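Local structure of RND efflux system, outer membrane lipoprotein, NodT family (6U94) at residues 150-153 with 157-160; 135-140 with 160-165; 51-56 with 169-174. The protein probably acts as the outer membrane component of an RND-type efflux system, giving exported compounds a route out across the outer membrane. All coordinates share one frame; numbering follows the deposited sequence.

Contact 1: residues 150-153 with 157-160; sequences EQYL and EARR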
# COMPACT_ATOMS: atom_id res chain seq x y z
N GLU A 150 2.47 -26.99 -7.27
CA GLU A 150 1.07 -27.34 -7.10
C GLU A 150 0.82 -28.04 -5.76
O GLU A 150 -0.24 -27.86 -5.16
CB GLU A 150 0.60 -28.21 -8.26
CG GLU A 150 0.60 -27.48 -9.60
CD GLU A 150 0.78 -28.40 -10.79
OE1 GLU A 150 0.89 -29.63 -10.58
OE2 GLU A 150 0.81 -27.90 -11.93
N GLN A 151 1.80 -28.80 -5.28
CA GLN A 151 1.65 -29.49 -4.00
C GLN A 151 1.88 -28.55 -2.83
O GLN A 151 1.14 -28.59 -1.84
CB GLN A 151 2.60 -30.69 -3.93
CG GLN A 151 2.56 -31.45 -2.62
CD GLN A 151 3.44 -32.68 -2.65
OE1 GLN A 151 4.55 -32.67 -2.10
NE2 GLN A 151 2.97 -33.74 -3.29
N TYR A 152 2.90 -27.69 -2.91
CA TYR A 152 3.14 -26.71 -1.86
C TYR A 152 1.95 -25.77 -1.71
O TYR A 152 1.58 -25.39 -0.59
CB TYR A 152 4.42 -25.93 -2.15
CG TYR A 152 4.64 -24.73 -1.24
CD1 TYR A 152 5.18 -24.88 0.03
CD2 TYR A 152 4.33 -23.44 -1.67
CE1 TYR A 152 5.39 -23.79 0.85
CE2 TYR A 152 4.53 -22.35 -0.85
CZ TYR A 152 5.06 -22.53 0.41
OH TYR A 152 5.27 -21.44 1.22
N LEU A 153 1.34 -25.38 -2.83
CA LEU A 153 0.25 -24.41 -2.82
C LEU A 153 -1.09 -25.02 -2.44
O LEU A 153 -2.07 -24.28 -2.32
CB LEU A 153 0.15 -23.74 -4.19
CG LEU A 153 1.34 -22.85 -4.57
CD1 LEU A 153 1.22 -22.36 -6.00
CD2 LEU A 153 1.45 -21.68 -3.60
N GLU A 157 -2.28 -22.82 4.55
CA GLU A 157 -1.57 -21.55 4.73
C GLU A 157 -1.15 -20.97 3.39
O GLU A 157 -1.23 -19.75 3.18
CB GLU A 157 -0.37 -21.73 5.66
CG GLU A 157 0.52 -22.92 5.33
CD GLU A 157 0.08 -24.19 6.04
OE1 GLU A 157 -1.14 -24.38 6.24
OE2 GLU A 157 0.95 -25.01 6.41
N ALA A 158 -0.69 -21.82 2.47
CA ALA A 158 -0.30 -21.33 1.15
C ALA A 158 -1.50 -20.80 0.38
O ALA A 158 -1.40 -19.79 -0.32
CB ALA A 158 0.40 -22.44 0.36
N ARG A 159 -2.65 -21.47 0.48
CA ARG A 159 -3.85 -20.99 -0.19
C ARG A 159 -4.28 -19.64 0.36
O ARG A 159 -4.65 -18.74 -0.41
CB ARG A 159 -4.98 -22.01 -0.04
CG ARG A 159 -6.30 -21.59 -0.67
CD ARG A 159 -7.32 -22.73 -0.61
NE ARG A 159 -8.57 -22.37 -1.28
CZ ARG A 159 -8.84 -22.64 -2.55
NH1 ARG A 159 -7.95 -23.27 -3.30
NH2 ARG A 159 -10.00 -22.28 -3.08
N ARG A 160 -4.25 -19.47 1.68
CA ARG A 160 -4.62 -18.20 2.27
C ARG A 160 -3.65 -17.09 1.88
O ARG A 160 -4.06 -15.94 1.69
CB ARG A 160 -4.69 -18.33 3.79
CG ARG A 160 -5.12 -17.06 4.51
CD ARG A 160 -5.25 -17.30 6.01
NE ARG A 160 -5.85 -16.15 6.69
CZ ARG A 160 -7.15 -15.89 6.70
NH1 ARG A 160 -7.99 -16.68 6.06
NH2 ARG A 160 -7.61 -14.82 7.35
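The CA atoms of Leu153 and Ala158 lie 5.1 Å apart, which shows how tightly the chain doubles back between helix 146-152 and helix 156-203. The methyl group of Ala158 points at the end of the first helix and meets backbone before side chain. Its CB is 3.3 Å from the carbonyl O of Tyr152 and 3.7 Å from the CA of Leu153, so a small residue lies directly against the turn. No hydrogen bond joins the two segments. Thr155, which lies between them, supplies the polar link instead: its OG1 bonds to the O of Tyr152 and, weakly, to the N of Ala158. A tight turn, residues 153-155, thus joins the short helix 146-152 to helix 156-203, one of the long helices that characterise outer membrane factors. Two larger side chains also reach the methyl. Leu153 has CG anti to its carbonyl carbon (chi1 -67°), and from there its CD2 branch comes to 4.2 Å from Ala158 CB. The Tyr152 ring reaches the same methyl obliquely through CE2, at 4.3 Å. Arg159 contributes mainly backbone, its N lying 4.0 Å from Leu153 O, while its side chain touches Leu72 of helix 72-86. From helix 132-142, Leu137 packs on both Leu153 and Ala158, and Val141 packs on Tyr152 and Leu153.

Contact 2: residues 135-140 with 160-165; sequences IDLFGR and RSVHIS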
# COMPACT_ATOMS: atom_id res chain seq x y z
N ILE A 135 6.47 -12.73 0.69
CA ILE A 135 7.83 -12.89 0.18
C ILE A 135 8.29 -14.34 0.33
O ILE A 135 8.93 -14.90 -0.57
CB ILE A 135 8.78 -11.91 0.90
CG1 ILE A 135 8.39 -10.46 0.58
CG2 ILE A 135 10.22 -12.18 0.51
CD1 ILE A 135 9.24 -9.43 1.27
N ASP A 136 7.98 -14.96 1.47
CA ASP A 136 8.29 -16.37 1.67
C ASP A 136 7.67 -17.23 0.58
O ASP A 136 8.36 -18.02 -0.07
CB ASP A 136 7.81 -16.84 3.05
CG ASP A 136 8.69 -16.32 4.17
OD1 ASP A 136 9.89 -16.11 3.93
OD2 ASP A 136 8.17 -16.15 5.29
N LEU A 137 6.37 -17.07 0.35
CA LEU A 137 5.66 -17.91 -0.61
C LEU A 137 6.23 -17.76 -2.02
O LEU A 137 6.59 -18.74 -2.67
CB LEU A 137 4.17 -17.57 -0.60
CG LEU A 137 3.32 -18.38 -1.59
CD1 LEU A 137 2.13 -19.02 -0.88
CD2 LEU A 137 2.86 -17.52 -2.76
N PHE A 138 6.30 -16.52 -2.52
CA PHE A 138 6.72 -16.30 -3.90
C PHE A 138 8.14 -16.78 -4.14
O PHE A 138 8.45 -17.26 -5.24
CB PHE A 138 6.58 -14.82 -4.26
CG PHE A 138 5.16 -14.40 -4.55
CD1 PHE A 138 4.58 -14.70 -5.76
CD2 PHE A 138 4.42 -13.71 -3.60
CE1 PHE A 138 3.28 -14.32 -6.04
CE2 PHE A 138 3.11 -13.32 -3.87
CZ PHE A 138 2.54 -13.63 -5.10
N GLY A 139 9.02 -16.67 -3.14
CA GLY A 139 10.36 -17.19 -3.29
C GLY A 139 10.43 -18.70 -3.22
O GLY A 139 11.27 -19.32 -3.89
N ARG A 140 9.56 -19.32 -2.42
CA ARG A 140 9.57 -20.77 -2.31
C ARG A 140 9.14 -21.43 -3.61
O ARG A 140 9.79 -22.35 -4.10
CB ARG A 140 8.68 -21.21 -1.15
N ARG A 160 -4.25 -19.47 1.68
CA ARG A 160 -4.62 -18.20 2.27
C ARG A 160 -3.65 -17.09 1.88
O ARG A 160 -4.06 -15.94 1.69
CB ARG A 160 -4.69 -18.33 3.79
CG ARG A 160 -5.12 -17.06 4.51
CD ARG A 160 -5.25 -17.30 6.01
NE ARG A 160 -5.85 -16.15 6.69
CZ ARG A 160 -7.15 -15.89 6.70
NH1 ARG A 160 -7.99 -16.68 6.06
NH2 ARG A 160 -7.61 -14.82 7.35
N SER A 161 -2.36 -17.43 1.73
CA SER A 161 -1.37 -16.42 1.38
C SER A 161 -1.59 -15.90 -0.04
O SER A 161 -1.42 -14.70 -0.30
CB SER A 161 0.04 -16.99 1.53
OG SER A 161 1.02 -16.00 1.23
N VAL A 162 -1.97 -16.78 -0.96
CA VAL A 162 -2.22 -16.35 -2.34
C VAL A 162 -3.52 -15.57 -2.43
O VAL A 162 -3.61 -14.58 -3.17
CB VAL A 162 -2.21 -17.56 -3.29
CG1 VAL A 162 -2.47 -17.12 -4.73
CG2 VAL A 162 -0.88 -18.31 -3.18
N HIS A 163 -4.55 -15.99 -1.69
CA HIS A 163 -5.80 -15.23 -1.65
C HIS A 163 -5.58 -13.83 -1.09
O HIS A 163 -6.11 -12.85 -1.62
CB HIS A 163 -6.83 -15.98 -0.80
CG HIS A 163 -7.44 -17.16 -1.49
ND1 HIS A 163 -7.08 -17.55 -2.76
CD2 HIS A 163 -8.39 -18.04 -1.08
CE1 HIS A 163 -7.78 -18.62 -3.10
NE2 HIS A 163 -8.58 -18.93 -2.10
N ILE A 164 -4.80 -13.72 -0.01
CA ILE A 164 -4.53 -12.42 0.59
C ILE A 164 -3.80 -11.52 -0.41
O ILE A 164 -4.15 -10.34 -0.58
CB ILE A 164 -3.73 -12.59 1.89
CG1 ILE A 164 -4.64 -13.10 3.01
CG2 ILE A 164 -3.06 -11.30 2.29
CD1 ILE A 164 -3.94 -13.23 4.35
N SER A 165 -2.79 -12.06 -1.09
CA SER A 165 -2.07 -11.29 -2.10
C SER A 165 -3.00 -10.86 -3.23
O SER A 165 -2.98 -9.70 -3.66
CB SER A 165 -0.90 -12.09 -2.66
OG SER A 165 -0.02 -12.52 -1.63
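Leu137 is the first residue of 135-140 to touch 160-165, and it projects directly at the facing helix. Its CG is anti to the backbone N (chi1 179°), which carries both methyl groups across the gap. CD1 meets the CB of Ser161 at 3.8 Å, and CD2 meets CG2 of Val162, also at 3.8 Å. Because its two methyls meet different residues, one leucine spans the successive positions Ser161 and Val162. The side chains of Leu137 and Val162 cross at about a right angle.

Phe138 follows and touches through its edge. Ring atom CE2 lies 3.9 Å from OG of Ser165, with the oxygen close to the ring plane; this is an edge contact rather than an approach over the face. One face is taken by the preceding residue, whose Leu137 CD2 stands 4.1 Å above the plane, over the ring centre. The Ser165 hydroxyl has its stronger partner elsewhere, in a hydrogen bond with Glu134 OE1 one turn before Phe138.

The segment axes approach to 10.4 Å and make 110° between their N-to-C directions, so 135-140 runs steeply across 160-165, near the start of helix 156-203, instead of lying along it. Around this crossing, Thr76 of helix 72-86 touches both Phe138 and Val162, Phe133 of helix 132-142 rests on Ser161, and Pro283 of helix 283-294 meets Ser161 as well.

Contact 3: residues 51-56 with 169-174; sequences NFLADA and EVANTY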
# COMPACT_ATOMS: atom_id res chain seq x y z
N ASN A 51 -15.59 -6.52 4.70
CA ASN A 51 -15.67 -5.47 5.70
C ASN A 51 -14.59 -4.40 5.50
O ASN A 51 -14.76 -3.28 5.99
CB ASN A 51 -15.58 -6.05 7.11
CG ASN A 51 -14.46 -7.06 7.26
OD1 ASN A 51 -13.54 -7.11 6.45
ND2 ASN A 51 -14.53 -7.87 8.32
N PHE A 52 -13.52 -4.72 4.78
CA PHE A 52 -12.44 -3.77 4.54
C PHE A 52 -12.62 -3.03 3.22
O PHE A 52 -12.51 -1.80 3.17
CB PHE A 52 -11.09 -4.50 4.57
CG PHE A 52 -9.92 -3.64 4.21
CD1 PHE A 52 -9.61 -2.51 4.95
CD2 PHE A 52 -9.11 -3.97 3.14
CE1 PHE A 52 -8.53 -1.72 4.62
CE2 PHE A 52 -8.03 -3.19 2.80
CZ PHE A 52 -7.73 -2.06 3.54
N LEU A 53 -12.90 -3.76 2.14
CA LEU A 53 -13.16 -3.15 0.84
C LEU A 53 -14.63 -2.75 0.80
O LEU A 53 -15.51 -3.60 0.61
CB LEU A 53 -12.80 -4.11 -0.28
CG LEU A 53 -11.38 -4.67 -0.21
CD1 LEU A 53 -11.05 -5.49 -1.44
CD2 LEU A 53 -10.37 -3.54 -0.04
N ALA A 54 -14.90 -1.46 0.97
CA ALA A 54 -16.27 -0.97 1.08
C ALA A 54 -16.89 -0.60 -0.25
O ALA A 54 -18.12 -0.69 -0.40
CB ALA A 54 -16.32 0.24 2.02
N ASP A 55 -16.09 -0.19 -1.23
CA ASP A 55 -16.63 0.26 -2.51
C ASP A 55 -17.26 -0.91 -3.26
O ASP A 55 -16.65 -1.98 -3.39
CB ASP A 55 -15.52 0.90 -3.35
CG ASP A 55 -16.05 1.52 -4.63
OD1 ASP A 55 -16.91 2.42 -4.54
OD2 ASP A 55 -15.61 1.10 -5.72
N ALA A 56 -18.48 -0.70 -3.76
CA ALA A 56 -19.21 -1.77 -4.42
C ALA A 56 -18.48 -2.24 -5.68
O ALA A 56 -18.38 -3.45 -5.93
CB ALA A 56 -20.62 -1.31 -4.77
N GLU A 169 -3.84 -7.11 -4.13
CA GLU A 169 -3.30 -6.58 -5.38
C GLU A 169 -4.40 -6.05 -6.29
O GLU A 169 -4.18 -5.08 -7.02
CB GLU A 169 -2.49 -7.66 -6.10
CG GLU A 169 -1.45 -7.09 -7.07
CD GLU A 169 -0.38 -6.28 -6.36
OE1 GLU A 169 0.27 -6.81 -5.44
OE2 GLU A 169 -0.20 -5.09 -6.72
N VAL A 170 -5.59 -6.66 -6.25
CA VAL A 170 -6.72 -6.12 -6.99
C VAL A 170 -7.12 -4.75 -6.44
O VAL A 170 -7.42 -3.82 -7.20
CB VAL A 170 -7.90 -7.10 -6.97
CG1 VAL A 170 -9.15 -6.46 -7.55
CG2 VAL A 170 -7.56 -8.38 -7.72
N ALA A 171 -7.11 -4.61 -5.11
CA ALA A 171 -7.51 -3.35 -4.49
C ALA A 171 -6.50 -2.25 -4.79
O ALA A 171 -6.88 -1.13 -5.16
CB ALA A 171 -7.68 -3.54 -2.99
N ASN A 172 -5.21 -2.55 -4.64
CA ASN A 172 -4.19 -1.53 -4.89
C ASN A 172 -4.15 -1.13 -6.35
O ASN A 172 -3.78 0.01 -6.67
CB ASN A 172 -2.82 -2.03 -4.44
CG ASN A 172 -1.76 -0.94 -4.49
OD1 ASN A 172 -1.72 -0.07 -3.62
ND2 ASN A 172 -0.91 -0.99 -5.50
N THR A 173 -4.51 -2.04 -7.26
CA THR A 173 -4.49 -1.71 -8.68
C THR A 173 -5.68 -0.84 -9.07
O THR A 173 -5.53 0.10 -9.86
CB THR A 173 -4.47 -2.99 -9.51
OG1 THR A 173 -3.32 -3.77 -9.15
CG2 THR A 173 -4.39 -2.67 -11.00
N TYR A 174 -6.87 -1.13 -8.54
CA TYR A 174 -8.04 -0.31 -8.84
C TYR A 174 -7.93 1.05 -8.17
O TYR A 174 -8.35 2.06 -8.75
CB TYR A 174 -9.31 -1.03 -8.40
CG TYR A 174 -10.58 -0.25 -8.64
CD1 TYR A 174 -11.05 -0.01 -9.92
CD2 TYR A 174 -11.32 0.25 -7.57
CE1 TYR A 174 -12.22 0.70 -10.14
CE2 TYR A 174 -12.49 0.96 -7.77
CZ TYR A 174 -12.93 1.18 -9.06
OH TYR A 174 -14.10 1.89 -9.27
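The loop leading into helix 56-67 sets Leu53 and the N-cap residue Asp55 against the long helix 156-203. The closest CA atoms across the contact are those of Leu53 and Ala171, at 7.8 Å. Between these two residues the contact is purely apolar: the isopropyl end of Leu53 straddles the Ala171 methyl, with CD2 4.0 Å and CD1 4.2 Å from CB. Leu58 and Val62 of helix 56-67 also touch Leu53, extending the apolar patch.

One turn along the long helix, Tyr174 approaches Asp55. Carboxylate oxygen OD2 of Asp55 is 3.7 Å from ring carbon CE2 and 3.9 Å from OH of Tyr174. The carboxylate and ring planes are 15° apart, though the side chains cross at about a right angle; the oxygen sits obliquely to the ring, and no hydrogen bond forms between them. The Tyr174 OH is buried here without a polar partner in the model. Asp55 is gripped elsewhere: OD1 forms a salt bridge with Arg264, while OD2 accepts from the backbone N of Leu58. Its CG lies anti to its own N (chi1 -174°), directing the carboxylate toward the long helix.

Backbone hydrogen bonds linking Phe52 with Ala268, and Ala54 and Asp55 with Leu266, also hold the loop. An aspartate bonding through its side chain to the N three residues ahead is the classical N-cap, and here it starts helix 56-67 where the loop packs on helix 156-203.

In the fold
All three contacts draw on helix 156-203, at successive points from its start inward. Contact 1 is partly buried, about 24 Å from the chain centre, whereas contacts 2 and 3 are buried, with centres about 16 and 11 Å from it. Contacts 1 and 2 are continuous, with centres 8 Å apart and Leu137 CD1 3.9 Å from Leu153 CD2. Contact 3, which brings in a loop more than 100 residues earlier in the chain, does not touch contact 1 and meets contact 2 just by sequence adjacency, centres 19 Å apart. No hydrogen bond crosses any interface. Contact 1 packs apolar groups, contact 2 adds a serine at a ring edge, and contact 3 a carboxylate bonded outside the contact.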